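Local structure of NTD biosynthesis operon protein NtdA (Bacillus subtilis subsp. subtilis, 4K2M) at residues 77-80 and 81-84. The protein catalyses the reversible, pyridoxal phosphate-dependent transamination of 3-dehydro-glucose 6-phosphate with glutamate, giving kanosamine 6-phosphate on the route to an antibiotic. Sequence-based numbering, arbitrary orientation.
Sequences LITN and DEVE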
# COMPACT_ATOMS: atom_id res chain seq x y z
N LEU A 77 20.37 4.81 -4.81
CA LEU A 77 19.40 5.81 -4.39
C LEU A 77 19.24 5.83 -2.87
O LEU A 77 18.57 6.70 -2.31
CB LEU A 77 18.04 5.58 -5.05
CG LEU A 77 18.00 5.86 -6.54
CD1 LEU A 77 16.61 5.58 -7.11
CD2 LEU A 77 18.38 7.31 -6.79
N ILE A 78 19.86 4.87 -2.19
CA ILE A 78 19.82 4.87 -0.74
C ILE A 78 21.26 4.74 -0.25
O ILE A 78 21.97 3.85 -0.68
CB ILE A 78 18.88 3.78 -0.18
CG1 ILE A 78 18.75 3.90 1.34
CG2 ILE A 78 19.34 2.37 -0.58
CD1 ILE A 78 17.86 2.81 1.98
N THR A 79 21.70 5.66 0.61
CA THR A 79 23.11 5.69 1.04
C THR A 79 23.35 4.79 2.23
O THR A 79 22.40 4.36 2.90
CB THR A 79 23.55 7.12 1.40
OG1 THR A 79 22.83 7.57 2.55
CG2 THR A 79 23.29 8.06 0.23
N ASN A 80 24.62 4.50 2.52
CA ASN A 80 24.92 3.68 3.69
C ASN A 80 24.43 4.35 4.97
O ASN A 80 23.96 3.68 5.89
CB ASN A 80 26.43 3.38 3.78
CG ASN A 80 26.91 2.41 2.71
OD1 ASN A 80 26.12 1.67 2.13
ND2 ASN A 80 28.22 2.41 2.45
N ASP A 81 24.54 5.67 5.04
CA ASP A 81 24.09 6.39 6.23
C ASP A 81 22.57 6.26 6.43
O ASP A 81 22.08 6.13 7.56
CB ASP A 81 24.52 7.86 6.20
CG ASP A 81 26.00 8.05 6.56
OD1 ASP A 81 26.66 7.06 6.96
OD2 ASP A 81 26.48 9.20 6.44
N GLU A 82 21.83 6.29 5.34
CA GLU A 82 20.38 6.11 5.44
C GLU A 82 20.06 4.72 5.95
O GLU A 82 19.20 4.55 6.82
CB GLU A 82 19.70 6.35 4.09
CG GLU A 82 19.67 7.81 3.67
CD GLU A 82 19.15 7.98 2.26
OE1 GLU A 82 19.97 7.91 1.32
OE2 GLU A 82 17.93 8.20 2.09
N VAL A 83 20.76 3.72 5.43
CA VAL A 83 20.52 2.33 5.82
C VAL A 83 20.75 2.19 7.31
O VAL A 83 19.97 1.54 8.01
CB VAL A 83 21.38 1.33 5.02
CG1 VAL A 83 21.27 -0.07 5.61
CG2 VAL A 83 20.94 1.30 3.56
N GLU A 84 21.82 2.81 7.81
CA GLU A 84 22.12 2.76 9.23
C GLU A 84 21.01 3.43 10.06
O GLU A 84 20.55 2.85 11.06
CB GLU A 84 23.48 3.41 9.51
CG GLU A 84 23.87 3.44 10.98
CD GLU A 84 25.33 3.82 11.19
OE1 GLU A 84 26.03 4.05 10.19
OE2 GLU A 84 25.77 3.86 12.36
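Thr79 and Glu82 exchange reciprocal bonds between side chain and backbone. In one direction, Glu82 OE1 accepts from Thr79 N at 2.9 Å, a nearly straight bond (166° at the hydrogen) that reaches the oxygen from above the carboxylate plane, 42° out of it. In the other, Thr79 OG1 accepts from Glu82 N at 3.2 Å, capping an amide of the first helical turn. A chi1 of 65° sets OG1 between the backbone N and carbonyl carbon of Thr79, facing the turn, while in Glu82 CG lies beside its own backbone N and the chain, extended beyond it, lets OE1 reach back to Thr79 N. OG1 also lies 3.1 Å from Glu82 OE1. OE1 thus closes the cap on Thr79, while OE2 forms a salt bridge with Arg308, reaching outside the cap.

Regular helical bonding follows, from Val83 N to Thr79 O (3.1 Å) and from Glu84 N to Asn80 O (3.0 Å). On the apolar side, Ile78 CD1 touches Val83 CG2 at 3.8 Å, the two side chains crossing at about a right angle, and Ile78 CG1 rests on Glu82 CB at 3.8 Å. Leu94 of the second subunit packs on both Ile78 and Val83, placing this patch at the dimer interface. Together, the paired side-chain-to-backbone bonds define a capping box, with Thr79 as N-cap, that starts helix 80-93 beside the partner subunit.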